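Local structure of GGDEF family protein (Vibrio cholerae, 5GZS) at residues G151-L156 and F430-K435; Y80-G85 and K145-K150; Q350-N355 and G406-Y411; D324-V329 and V333-G338. The protein is a GGDEF-family diguanylate cyclase whose periplasmic portion binds arginine and probably relays this signal to the synthesis of cyclic di-GMP. All blocks are in the same frame, centred on the assembly; numbering follows the deposited sequence.

Contact 1 of 4, residues G151-L156 and F430-K435; sequences GLDVQL and FSRAIK
The two carboxylate oxygens of D153 are held by different groups: OD2 faces R432, while OD1 accepts a hydrogen bond from V154 N at 2.8 Å. That backbone donor comes in on the anti side of OD1 and lies 34° out of the carboxylate plane. The contact with R432 is a salt bridge, with D153 OD2 3.4 Å from R432 NE, but the oxygen sits over one face of the guanidinium. The carboxylate and guanidinium planes are 60° apart, and no N-H points at this oxygen, so the attraction is of charges alone. R432 reaches this place by a bend at chi3 (60°) that swings the guanidinium across to the strand. D153 opens strand 153-156, an outer strand of a three-stranded antiparallel sheet, and R432 belongs to helix 421-435, so the pair joins parts of the chain more than 270 residues apart. R432 NH1 is hydrogen-bonded to S214 OG, on the long helix 189-218. K435, three residues further along the helix, has its NZ 6.4 Å from D153 OD2; this ammonium forms its own salt bridge with E306.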
loop_
_atom_site.group_PDB
_atom_site.type_symbol
_atom_site.label_atom_id
_atom_site.label_comp_id
_atom_site.label_asym_id
_atom_site.label_seq_id
_atom_site.Cartn_x
_atom_site.Cartn_y
_atom_site.Cartn_z
ATOM N N GLY A 151 31.654 7.694 7.626
ATOM C CA GLY A 151 31.310 6.521 6.844
ATOM C C GLY A 151 29.867 6.053 6.921
ATOM O O GLY A 151 29.591 4.891 6.633
ATOM N N LEU A 152 28.942 6.940 7.287
ATOM C CA LEU A 152 27.535 6.566 7.350
ATOM C C LEU A 152 26.809 6.811 6.034
ATOM O O LEU A 152 27.233 7.632 5.219
ATOM C CB LEU A 152 26.824 7.302 8.484
ATOM C CG LEU A 152 27.054 6.540 9.784
ATOM C CD1 LEU A 152 28.386 6.885 10.382
ATOM C CD2 LEU A 152 25.951 6.780 10.750
ATOM N N ASP A 153 25.720 6.076 5.820
ATOM C CA ASP A 153 24.879 6.304 4.650
ATOM C C ASP A 153 23.567 6.947 5.080
ATOM O O ASP A 153 23.209 6.928 6.258
ATOM C CB ASP A 153 24.608 5.000 3.902
ATOM C CG ASP A 153 24.335 5.208 2.398
ATOM O OD1 ASP A 153 24.149 6.357 1.936
ATOM O OD2 ASP A 153 24.294 4.190 1.670
ATOM N N VAL A 154 22.855 7.527 4.124
ATOM C CA VAL A 154 21.565 8.123 4.424
ATOM C C VAL A 154 20.487 7.584 3.515
ATOM O O VAL A 154 20.765 7.088 2.418
ATOM C CB VAL A 154 21.597 9.669 4.309
ATOM C CG1 VAL A 154 22.424 10.207 5.363
ATOM C CG2 VAL A 154 22.149 10.101 3.007
ATOM N N GLN A 155 19.261 7.646 4.019
ATOM C CA GLN A 155 18.060 7.557 3.208
ATOM C C GLN A 155 17.249 8.850 3.494
ATOM O O GLN A 155 16.875 9.119 4.649
ATOM C CB GLN A 155 17.282 6.283 3.539
ATOM C CG GLN A 155 15.865 6.195 2.967
ATOM C CD GLN A 155 14.965 5.230 3.776
ATOM O OE1 GLN A 155 15.427 4.545 4.695
ATOM N NE2 GLN A 155 13.677 5.199 3.447
ATOM N N LEU A 156 17.036 9.671 2.462
ATOM C CA LEU A 156 16.207 10.871 2.585
ATOM C C LEU A 156 14.803 10.465 2.947
ATOM O O LEU A 156 14.173 9.703 2.221
ATOM C CB LEU A 156 16.190 11.683 1.295
ATOM C CG LEU A 156 15.491 13.045 1.420
ATOM C CD1 LEU A 156 16.139 13.825 2.548
ATOM C CD2 LEU A 156 15.526 13.860 0.113
ATOM N N PHE A 430 25.123 0.252 -7.662
ATOM C CA PHE A 430 23.986 0.738 -8.438
ATOM C C PHE A 430 22.747 0.860 -7.536
ATOM O O PHE A 430 21.941 1.765 -7.717
ATOM C CB PHE A 430 23.718 -0.161 -9.661
ATOM C CG PHE A 430 24.442 0.296 -10.927
ATOM C CD1 PHE A 430 25.761 -0.063 -11.167
ATOM C CD2 PHE A 430 23.812 1.102 -11.845
ATOM C CE1 PHE A 430 26.428 0.368 -12.315
ATOM C CE2 PHE A 430 24.468 1.544 -12.996
ATOM C CZ PHE A 430 25.778 1.173 -13.236
ATOM N N SER A 431 22.607 -0.009 -6.538
ATOM C CA SER A 431 21.498 0.159 -5.596
ATOM C C SER A 431 21.500 1.559 -4.942
ATOM O O SER A 431 20.471 2.255 -4.927
ATOM C CB SER A 431 21.544 -0.923 -4.538
ATOM O OG SER A 431 21.298 -2.190 -5.117
ATOM N N ARG A 432 22.655 1.989 -4.437
ATOM C CA ARG A 432 22.759 3.330 -3.863
ATOM C C ARG A 432 22.460 4.407 -4.883
ATOM O O ARG A 432 21.708 5.328 -4.592
ATOM C CB ARG A 432 24.138 3.554 -3.266
ATOM C CG ARG A 432 24.443 2.621 -2.113
ATOM C CD ARG A 432 25.871 2.812 -1.628
ATOM N NE ARG A 432 26.129 4.173 -1.157
ATOM C CZ ARG A 432 27.286 4.547 -0.628
ATOM N NH1 ARG A 432 28.267 3.656 -0.511
ATOM N NH2 ARG A 432 27.469 5.794 -0.222
ATOM N N ALA A 433 23.031 4.310 -6.079
ATOM C CA ALA A 433 22.796 5.366 -7.065
ATOM C C ALA A 433 21.300 5.515 -7.349
ATOM O O ALA A 433 20.781 6.627 -7.467
ATOM C CB ALA A 433 23.554 5.090 -8.357
ATOM N N ILE A 434 20.613 4.384 -7.446
ATOM C CA ILE A 434 19.171 4.368 -7.640
ATOM C C ILE A 434 18.401 5.002 -6.463
ATOM O O ILE A 434 17.458 5.771 -6.699
ATOM C CB ILE A 434 18.681 2.942 -7.856
ATOM C CG1 ILE A 434 19.005 2.485 -9.281
ATOM C CG2 ILE A 434 17.190 2.847 -7.586
ATOM C CD1 ILE A 434 18.860 0.968 -9.467
ATOM N N LYS A 435 18.796 4.702 -5.216
ATOM C CA LYS A 435 18.164 5.346 -4.051
ATOM C C LYS A 435 18.186 6.860 -4.154
ATOM O O LYS A 435 17.136 7.508 -4.055
ATOM C CB LYS A 435 18.813 4.921 -2.741
ATOM C CG LYS A 435 18.461 3.502 -2.374
ATOM C CD LYS A 435 18.942 3.097 -1.015
ATOM C CE LYS A 435 19.118 1.589 -0.997
ATOM N NZ LYS A 435 18.941 0.959 0.346
#

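Contact 2 of 4, residues Y80-G85 and K145-K150; sequences YLYSYG and KPMLLK
Y82 and M147 bury most of the surface here, in a Met-aromatic contact that packs helix 144-149 against the middle strand of an antiparallel sheet. The parallel strands 137-140 and 153-156 are connected through this helix, and strand 79-83 runs antiparallel between them, which makes the unit a split beta-alpha-beta fold. M147 is modelled as selenomethionine. Its CB and CG lie along the CD1 side of the tyrosine, with M147 CG 3.3 Å from Y82 CD1. Beyond them the chain bends at chi2 (62°), leaving SE 5.3 Å from the centroid of the Y82 ring, in an oblique position 28° off the ring normal. A methyl group of L148 meets the ring edge, near its plane, with L148 CD1 4.4 Å from Y82 CE1. Y80 CB covers part of one ring face, towards the rim. The hydroxyl of Y82 is hydrogen-bonded to the carbonyl of A140, a residue of the arginine pocket, so the ring that packs under the helix is also tied to the site. Just past the end of the helix, at K150, the hydroxyl of Y84 gives a weak hydrogen bond, OH to K150 O at 3.4 Å, with this oxygen near the plane of the Y84 ring.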
loop_
_atom_site.group_PDB
_atom_site.type_symbol
_atom_site.label_atom_id
_atom_site.label_comp_id
_atom_site.label_asym_id
_atom_site.label_seq_id
_atom_site.Cartn_x
_atom_site.Cartn_y
_atom_site.Cartn_z
ATOM N N TYR A 80 16.896 12.759 7.355
ATOM C CA TYR A 80 17.551 11.526 6.922
ATOM C C TYR A 80 17.539 10.441 7.995
ATOM O O TYR A 80 17.585 10.727 9.216
ATOM C CB TYR A 80 19.016 11.796 6.491
ATOM C CG TYR A 80 19.197 12.881 5.432
ATOM C CD1 TYR A 80 19.306 14.228 5.803
ATOM C CD2 TYR A 80 19.296 12.559 4.084
ATOM C CE1 TYR A 80 19.476 15.216 4.873
ATOM C CE2 TYR A 80 19.477 13.546 3.125
ATOM C CZ TYR A 80 19.556 14.882 3.535
ATOM O OH TYR A 80 19.716 15.884 2.619
ATOM N N LEU A 81 17.461 9.196 7.519
ATOM C CA LEU A 81 17.848 8.037 8.318
ATOM C C LEU A 81 19.345 7.829 8.118
ATOM O O LEU A 81 19.789 7.518 7.002
ATOM C CB LEU A 81 17.076 6.774 7.907
ATOM C CG LEU A 81 17.538 5.471 8.588
ATOM C CD1 LEU A 81 17.339 5.504 10.121
ATOM C CD2 LEU A 81 16.828 4.301 7.971
ATOM N N TYR A 82 20.127 8.024 9.174
ATOM C CA TYR A 82 21.547 7.703 9.097
ATOM C C TYR A 82 21.804 6.261 9.554
ATOM O O TYR A 82 21.337 5.825 10.611
ATOM C CB TYR A 82 22.372 8.672 9.942
ATOM C CG TYR A 82 22.226 10.107 9.540
ATOM C CD1 TYR A 82 23.061 10.668 8.577
ATOM C CD2 TYR A 82 21.252 10.903 10.120
ATOM C CE1 TYR A 82 22.929 11.986 8.205
ATOM C CE2 TYR A 82 21.106 12.214 9.764
ATOM C CZ TYR A 82 21.936 12.755 8.799
ATOM O OH TYR A 82 21.783 14.074 8.465
ATOM N N SER A 83 22.562 5.516 8.772
ATOM C CA SER A 83 22.757 4.118 9.114
ATOM C C SER A 83 23.944 3.530 8.383
ATOM O O SER A 83 24.262 3.895 7.248
ATOM C CB SER A 83 21.491 3.292 8.814
ATOM O OG SER A 83 21.180 3.243 7.419
ATOM N N TYR A 84 24.610 2.624 9.074
ATOM C CA TYR A 84 25.706 1.881 8.496
ATOM C C TYR A 84 25.069 0.937 7.492
ATOM O O TYR A 84 24.270 0.075 7.870
ATOM C CB TYR A 84 26.512 1.153 9.599
ATOM C CG TYR A 84 27.502 2.066 10.295
ATOM C CD1 TYR A 84 28.534 2.657 9.574
ATOM C CD2 TYR A 84 27.403 2.356 11.657
ATOM C CE1 TYR A 84 29.446 3.507 10.174
ATOM C CE2 TYR A 84 28.330 3.212 12.281
ATOM C CZ TYR A 84 29.348 3.784 11.520
ATOM O OH TYR A 84 30.285 4.641 12.071
ATOM N N GLY A 85 25.361 1.140 6.210
ATOM C CA GLY A 85 24.791 0.300 5.168
ATOM C C GLY A 85 23.624 0.901 4.394
ATOM O O GLY A 85 23.371 0.519 3.248
ATOM N N LYS A 145 26.776 16.230 6.627
ATOM C CA LYS A 145 28.196 16.319 6.306
ATOM C C LYS A 145 29.058 15.610 7.388
ATOM O O LYS A 145 29.847 14.732 7.050
ATOM C CB LYS A 145 28.596 17.787 6.094
ATOM C CG LYS A 145 30.053 18.028 5.696
ATOM C CD LYS A 145 30.330 19.520 5.483
ATOM C CE LYS A 145 30.293 19.823 4.004
ATOM N NZ LYS A 145 30.007 21.242 3.628
ATOM N N PRO A 146 28.879 15.931 8.684
ATOM C CA PRO A 146 29.736 15.200 9.631
ATOM C C PRO A 146 29.443 13.704 9.675
ATOM O O PRO A 146 30.372 12.911 9.839
ATOM C CB PRO A 146 29.422 15.852 10.982
ATOM C CG PRO A 146 28.074 16.510 10.792
ATOM C CD PRO A 146 28.033 16.939 9.358
HETATM N N MSE A 147 28.184 13.319 9.509
HETATM C CA MSE A 147 27.825 11.902 9.578
HETATM C C MSE A 147 28.401 11.101 8.403
HETATM O O MSE A 147 28.974 10.044 8.608
HETATM C CB MSE A 147 26.304 11.734 9.641
HETATM C CG MSE A 147 25.819 10.528 10.404
HETATM SE SE MSE A 147 26.336 10.558 12.268
HETATM C CE MSE A 147 24.594 10.796 13.129
ATOM N N LEU A 148 28.267 11.597 7.178
ATOM C CA LEU A 148 28.790 10.862 6.024
ATOM C C LEU A 148 30.312 10.812 6.023
ATOM O O LEU A 148 30.896 9.951 5.370
ATOM C CB LEU A 148 28.296 11.476 4.715
ATOM C CG LEU A 148 27.034 10.856 4.119
ATOM C CD1 LEU A 148 25.884 10.996 5.083
ATOM C CD2 LEU A 148 26.703 11.520 2.823
ATOM N N LEU A 149 30.947 11.755 6.720
ATOM C CA LEU A 149 32.389 11.696 6.959
ATOM C C LEU A 149 32.757 10.421 7.721
ATOM O O LEU A 149 33.708 9.720 7.367
ATOM C CB LEU A 149 32.878 12.932 7.741
ATOM C CG LEU A 149 33.071 14.221 6.911
ATOM C CD1 LEU A 149 33.523 15.405 7.757
ATOM C CD2 LEU A 149 34.041 13.995 5.736
ATOM N N LYS A 150 31.987 10.128 8.764
ATOM C CA LYS A 150 32.208 8.964 9.618
ATOM C C LYS A 150 31.798 7.657 8.950
ATOM O O LYS A 150 31.609 6.648 9.620
ATOM C CB LYS A 150 31.447 9.133 10.921
ATOM C CG LYS A 150 32.002 10.249 11.794
ATOM C CD LYS A 150 33.360 9.851 12.372
ATOM C CE LYS A 150 33.948 10.944 13.247
ATOM N NZ LYS A 150 35.351 10.618 13.614
#

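Contact 3 of 4, residues Q350-N355 and G406-Y411; sequences QQMLPN and GSFYQY
The end of M352 sits in the angle formed by two neighbouring rings, F408 and Y409, and meets each from a different direction. The residue is modelled as selenomethionine, and its selenium approaches F408 at the ring edge: M352 SE is 5.2 Å from the centroid of the F408 ring and 87° off its normal, almost in the ring plane. Towards Y409 the approach is oblique, with M352 SE 5.0 Å from the centroid of that ring and 53° off the normal. The same atom therefore touches both rings, at 3.9 Å from F408 CD2 and at 3.9 Å from Y409 CD1. The side chain is extended as far as SE and then turns at chi3, which carries the terminal methyl towards the backbone of the opposite segment, with M352 CE 3.7 Å from F408 O. On that segment the two neighbouring rings are set by different first torsions. F408 has CG between its backbone N and carbonyl carbon (chi1 66°), whereas the CG of Y409 is swung away from the backbone N. Both rings also touch L348, one turn earlier on helix 344-352, and F408 also packs on L315 and V380 of the sheet. Just past the helix, L353 and P354 pack on P165 and Y60 of the second subunit, so this helix end lies beside the dimer interface. The arrangement is a paired Met-aromatic contact that fastens the C-terminal end of helix 344-352 to the edge strand 399-410 of a mixed five-stranded sheet, consistent with the alpha/beta architecture of a solute-binding-protein lobe.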
loop_
_atom_site.group_PDB
_atom_site.type_symbol
_atom_site.label_atom_id
_atom_site.label_comp_id
_atom_site.label_asym_id
_atom_site.label_seq_id
_atom_site.Cartn_x
_atom_site.Cartn_y
_atom_site.Cartn_z
ATOM N N GLN A 350 2.180 -20.490 -12.183
ATOM C CA GLN A 350 2.488 -21.825 -11.691
ATOM C C GLN A 350 2.600 -21.849 -10.154
ATOM O O GLN A 350 2.270 -22.864 -9.534
ATOM C CB GLN A 350 3.759 -22.352 -12.342
ATOM C CG GLN A 350 3.549 -22.868 -13.759
ATOM C CD GLN A 350 4.860 -23.146 -14.471
ATOM O OE1 GLN A 350 5.849 -22.460 -14.242
ATOM N NE2 GLN A 350 4.869 -24.147 -15.342
ATOM N N GLN A 351 3.041 -20.741 -9.542
ATOM C CA GLN A 351 2.984 -20.633 -8.083
ATOM C C GLN A 351 1.510 -20.407 -7.753
ATOM O O GLN A 351 0.873 -21.256 -7.127
ATOM C CB GLN A 351 3.870 -19.501 -7.528
ATOM C CG GLN A 351 4.496 -19.736 -6.123
ATOM C CD GLN A 351 3.502 -19.857 -4.942
ATOM O OE1 GLN A 351 2.300 -19.655 -5.107
ATOM N NE2 GLN A 351 4.021 -20.189 -3.742
HETATM N N MSE A 352 0.962 -19.287 -8.216
HETATM C CA MSE A 352 -0.402 -18.877 -7.867
HETATM C C MSE A 352 -1.516 -19.891 -8.204
HETATM O O MSE A 352 -2.410 -20.099 -7.391
HETATM C CB MSE A 352 -0.674 -17.539 -8.538
HETATM C CG MSE A 352 0.051 -16.424 -7.816
HETATM SE SE MSE A 352 -0.418 -14.672 -8.422
HETATM C CE MSE A 352 -1.951 -14.389 -7.250
ATOM N N LEU A 353 -1.456 -20.554 -9.365
ATOM C CA LEU A 353 -2.482 -21.563 -9.702
ATOM C C LEU A 353 -1.862 -22.939 -9.959
ATOM O O LEU A 353 -1.805 -23.405 -11.106
ATOM C CB LEU A 353 -3.290 -21.118 -10.920
ATOM C CG LEU A 353 -3.614 -19.621 -10.952
ATOM C CD1 LEU A 353 -4.073 -19.213 -12.342
ATOM C CD2 LEU A 353 -4.642 -19.283 -9.931
ATOM N N PRO A 354 -1.427 -23.605 -8.880
ATOM C CA PRO A 354 -0.596 -24.812 -8.951
ATOM C C PRO A 354 -1.222 -25.935 -9.768
ATOM O O PRO A 354 -2.434 -26.130 -9.697
ATOM C CB PRO A 354 -0.463 -25.231 -7.480
ATOM C CG PRO A 354 -0.806 -24.008 -6.682
ATOM C CD PRO A 354 -1.808 -23.273 -7.495
ATOM N N ASN A 355 -0.399 -26.638 -10.544
ATOM C CA ASN A 355 -0.817 -27.844 -11.271
ATOM C C ASN A 355 -1.930 -27.611 -12.294
ATOM O O ASN A 355 -2.562 -28.550 -12.778
ATOM C CB ASN A 355 -1.262 -28.912 -10.275
ATOM C CG ASN A 355 -1.138 -30.292 -10.831
ATOM O OD1 ASN A 355 -0.301 -30.540 -11.703
ATOM N ND2 ASN A 355 -1.988 -31.203 -10.362
ATOM N N GLY A 406 -8.539 -6.933 -11.349
ATOM C CA GLY A 406 -7.512 -5.937 -11.222
ATOM C C GLY A 406 -6.113 -6.488 -11.068
ATOM O O GLY A 406 -5.795 -7.590 -11.417
ATOM N N SER A 407 -5.266 -5.658 -10.522
ATOM C CA SER A 407 -3.882 -5.995 -10.239
ATOM C C SER A 407 -3.907 -7.154 -9.289
ATOM O O SER A 407 -4.179 -6.982 -8.110
ATOM C CB SER A 407 -3.114 -4.834 -9.618
ATOM O OG SER A 407 -2.952 -3.774 -10.540
ATOM N N PHE A 408 -3.659 -8.341 -9.812
ATOM C CA PHE A 408 -3.648 -9.526 -8.986
ATOM C C PHE A 408 -2.265 -9.803 -8.434
ATOM O O PHE A 408 -2.101 -10.739 -7.658
ATOM C CB PHE A 408 -4.139 -10.733 -9.780
ATOM C CG PHE A 408 -3.236 -11.123 -10.913
ATOM C CD1 PHE A 408 -3.323 -10.480 -12.145
ATOM C CD2 PHE A 408 -2.311 -12.133 -10.750
ATOM C CE1 PHE A 408 -2.503 -10.833 -13.187
ATOM C CE2 PHE A 408 -1.479 -12.503 -11.787
ATOM C CZ PHE A 408 -1.577 -11.852 -13.017
ATOM N N TYR A 409 -1.276 -9.002 -8.840
ATOM C CA TYR A 409 0.097 -9.130 -8.318
ATOM C C TYR A 409 1.013 -7.934 -8.618
ATOM O O TYR A 409 0.996 -7.367 -9.714
ATOM C CB TYR A 409 0.757 -10.394 -8.859
ATOM C CG TYR A 409 1.941 -10.859 -8.043
ATOM C CD1 TYR A 409 1.765 -11.720 -6.968
ATOM C CD2 TYR A 409 3.241 -10.449 -8.355
ATOM C CE1 TYR A 409 2.846 -12.162 -6.217
ATOM C CE2 TYR A 409 4.340 -10.880 -7.603
ATOM C CZ TYR A 409 4.129 -11.739 -6.530
ATOM O OH TYR A 409 5.187 -12.184 -5.763
ATOM N N GLN A 410 1.818 -7.561 -7.629
ATOM C CA GLN A 410 2.855 -6.569 -7.831
ATOM C C GLN A 410 4.252 -7.208 -7.721
ATOM O O GLN A 410 4.611 -7.760 -6.677
ATOM C CB GLN A 410 2.710 -5.431 -6.826
ATOM C CG GLN A 410 3.744 -4.328 -7.043
ATOM C CD GLN A 410 3.504 -3.114 -6.172
ATOM O OE1 GLN A 410 2.524 -2.375 -6.352
ATOM N NE2 GLN A 410 4.402 -2.899 -5.207
ATOM N N TYR A 411 5.040 -7.131 -8.794
ATOM C CA TYR A 411 6.386 -7.706 -8.782
ATOM C C TYR A 411 7.485 -6.649 -8.962
ATOM O O TYR A 411 7.228 -5.441 -8.921
ATOM C CB TYR A 411 6.506 -8.812 -9.846
ATOM C CG TYR A 411 6.302 -8.399 -11.290
ATOM C CD1 TYR A 411 5.029 -8.219 -11.807
ATOM C CD2 TYR A 411 7.384 -8.225 -12.153
ATOM C CE1 TYR A 411 4.838 -7.855 -13.135
ATOM C CE2 TYR A 411 7.194 -7.858 -13.478
ATOM C CZ TYR A 411 5.919 -7.683 -13.961
ATOM O OH TYR A 411 5.710 -7.319 -15.267
#

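Contact 4 of 4, residues D324-V329 and V333-G338; sequences DVYSNV and VAERIG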
loop_
_atom_site.group_PDB
_atom_site.type_symbol
_atom_site.label_atom_id
_atom_site.label_comp_id
_atom_site.label_asym_id
_atom_site.label_seq_id
_atom_site.Cartn_x
_atom_site.Cartn_y
_atom_site.Cartn_z
ATOM N N ASP A 324 -17.213 -9.137 -14.222
ATOM C CA ASP A 324 -17.585 -9.231 -12.810
ATOM C C ASP A 324 -18.060 -10.618 -12.414
ATOM O O ASP A 324 -18.800 -10.776 -11.448
ATOM C CB ASP A 324 -18.658 -8.201 -12.485
ATOM C CG ASP A 324 -18.199 -6.791 -12.760
ATOM O OD1 ASP A 324 -16.988 -6.531 -12.582
ATOM O OD2 ASP A 324 -19.045 -5.949 -13.146
ATOM N N VAL A 325 -17.634 -11.625 -13.165
ATOM C CA VAL A 325 -17.900 -13.002 -12.786
ATOM C C VAL A 325 -16.863 -13.421 -11.762
ATOM O O VAL A 325 -17.159 -14.170 -10.831
ATOM C CB VAL A 325 -17.875 -13.944 -14.004
ATOM C CG1 VAL A 325 -17.911 -15.397 -13.564
ATOM C CG2 VAL A 325 -19.039 -13.627 -14.923
ATOM N N TYR A 326 -15.647 -12.898 -11.926
ATOM C CA TYR A 326 -14.528 -13.241 -11.054
ATOM C C TYR A 326 -13.912 -12.011 -10.422
ATOM O O TYR A 326 -13.700 -11.003 -11.092
ATOM C CB TYR A 326 -13.445 -13.991 -11.824
ATOM C CG TYR A 326 -13.939 -15.072 -12.740
ATOM C CD1 TYR A 326 -14.446 -16.259 -12.229
ATOM C CD2 TYR A 326 -13.862 -14.926 -14.124
ATOM C CE1 TYR A 326 -14.883 -17.268 -13.067
ATOM C CE2 TYR A 326 -14.292 -15.933 -14.970
ATOM C CZ TYR A 326 -14.804 -17.099 -14.432
ATOM O OH TYR A 326 -15.240 -18.097 -15.259
ATOM N N SER A 327 -13.584 -12.105 -9.143
ATOM C CA SER A 327 -13.084 -10.946 -8.431
ATOM C C SER A 327 -11.603 -11.090 -8.110
ATOM O O SER A 327 -10.921 -10.079 -7.895
ATOM C CB SER A 327 -13.896 -10.715 -7.167
ATOM O OG SER A 327 -13.591 -11.686 -6.190
ATOM N N ASN A 328 -11.096 -12.328 -8.095
ATOM C CA ASN A 328 -9.637 -12.536 -8.135
ATOM C C ASN A 328 -9.166 -13.820 -8.855
ATOM O O ASN A 328 -9.918 -14.761 -9.032
ATOM C CB ASN A 328 -9.064 -12.485 -6.716
ATOM C CG ASN A 328 -9.369 -13.712 -5.928
ATOM O OD1 ASN A 328 -8.706 -14.736 -6.095
ATOM N ND2 ASN A 328 -10.376 -13.631 -5.050
ATOM N N VAL A 329 -7.893 -13.851 -9.238
ATOM C CA VAL A 329 -7.408 -14.789 -10.246
ATOM C C VAL A 329 -7.478 -16.267 -9.834
ATOM O O VAL A 329 -7.502 -17.154 -10.692
ATOM C CB VAL A 329 -5.949 -14.416 -10.682
ATOM C CG1 VAL A 329 -4.950 -14.516 -9.531
ATOM C CG2 VAL A 329 -5.502 -15.258 -11.871
ATOM N N VAL A 333 -9.911 -21.041 -12.285
ATOM C CA VAL A 333 -9.497 -22.429 -12.205
ATOM C C VAL A 333 -9.848 -23.228 -13.454
ATOM O O VAL A 333 -9.240 -24.268 -13.745
ATOM C CB VAL A 333 -10.144 -23.069 -10.959
ATOM C CG1 VAL A 333 -11.662 -23.177 -11.127
ATOM C CG2 VAL A 333 -9.538 -24.399 -10.667
ATOM N N ALA A 334 -10.833 -22.731 -14.196
ATOM C CA ALA A 334 -11.317 -23.438 -15.369
ATOM C C ALA A 334 -11.370 -22.542 -16.596
ATOM O O ALA A 334 -11.922 -22.927 -17.617
ATOM C CB ALA A 334 -12.692 -24.039 -15.098
ATOM N N GLU A 335 -10.815 -21.345 -16.493
ATOM C CA GLU A 335 -10.664 -20.487 -17.661
ATOM C C GLU A 335 -9.324 -20.755 -18.359
ATOM O O GLU A 335 -8.345 -21.169 -17.727
ATOM C CB GLU A 335 -10.763 -19.007 -17.273
ATOM C CG GLU A 335 -12.105 -18.586 -16.698
ATOM C CD GLU A 335 -13.199 -18.440 -17.747
ATOM O OE1 GLU A 335 -14.379 -18.314 -17.355
ATOM O OE2 GLU A 335 -12.889 -18.434 -18.956
ATOM N N ARG A 336 -9.286 -20.508 -19.663
ATOM C CA ARG A 336 -8.072 -20.708 -20.433
ATOM C C ARG A 336 -7.168 -19.493 -20.302
ATOM O O ARG A 336 -7.522 -18.405 -20.758
ATOM C CB ARG A 336 -8.403 -20.964 -21.901
ATOM C CG ARG A 336 -9.210 -22.228 -22.159
ATOM C CD ARG A 336 -9.219 -22.572 -23.642
ATOM N NE ARG A 336 -10.569 -22.657 -24.177
ATOM C CZ ARG A 336 -11.177 -21.700 -24.877
ATOM N NH1 ARG A 336 -10.562 -20.554 -25.150
ATOM N NH2 ARG A 336 -12.421 -21.900 -25.308
ATOM N N ILE A 337 -6.015 -19.663 -19.669
ATOM C CA ILE A 337 -5.110 -18.544 -19.506
ATOM C C ILE A 337 -3.904 -18.708 -20.395
ATOM O O ILE A 337 -3.241 -19.750 -20.390
ATOM C CB ILE A 337 -4.646 -18.369 -18.055
ATOM C CG1 ILE A 337 -5.812 -17.888 -17.172
ATOM C CG2 ILE A 337 -3.525 -17.356 -17.992
ATOM C CD1 ILE A 337 -5.630 -18.198 -15.726
ATOM N N GLY A 338 -3.617 -17.678 -21.175
ATOM C CA GLY A 338 -2.473 -17.738 -22.053
ATOM C C GLY A 338 -1.277 -17.013 -21.491
ATOM O O GLY A 338 -1.380 -15.842 -21.109
#
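Y326 and E335 carry this contact, the glutamate side chain bending towards the hydroxyl end of the tyrosine ring. Aliphatic E335 CG packs beside the ring, 3.8 Å from Y326 CE2, and the carboxylate plane is turned 73° from that of the ring. E335 OE1 is placed near the ring plane, at the edge that bears the hydroxyl, but the model brings these two oxygens too close together, and the detail of their interaction is doubtful. The bend of the glutamate falls at chi2 (-76°), which folds the carboxylate back towards the tyrosine. The other carboxylate oxygen, E335 OE2, is hydrogen-bonded to the hydroxyl of Y321, and K322 forms a long, weak ion pair with OE1, so the acid sits among partners from the start of the same loop. The ring of Y326 has V325 CG1 over the centre of one face, 3.5 Å above the plane, and it also packs against I405 and Y378. Further out, E335 O accepts a hydrogen bond from K356 NZ, and the side chain of the next residue, R336, is salt-bridged to D377. Both segments also border the second subunit: S327 packs on D159 and A334 on H187 of that chain. The whole is a connecting loop folded back on itself between strands 312-318 and 337-340 of a mixed five-stranded sheet; its second limb runs into strand 337-340, which lies between the parallel strands 359-361 and 378-382, as expected for the alpha/beta lobe of a family 3 solute-binding protein.

In the fold
The four contacts form two groups. Contacts 1 and 2 have centres 10 Å apart and share the antiparallel sheet in which strands 79-83 and 153-156 are neighbours, joined by backbone bonds between L81 and Q155 and between S83 and D153. Contacts 3 and 4, with centres 11 Å apart, meet where V329 packs against M352, L353 and F408. The groups are well separated: contacts 2 and 4 have centres 50 Å apart. Along the chain, contact 2 closes first, and the long loop closed by contact 1 then encloses contact 4 followed by contact 3. Contact 1 thus links the first solute-binding-like region, which holds the arginine, to helix 421-435 near the C-terminus, while contacts 3 and 4 border the second subunit.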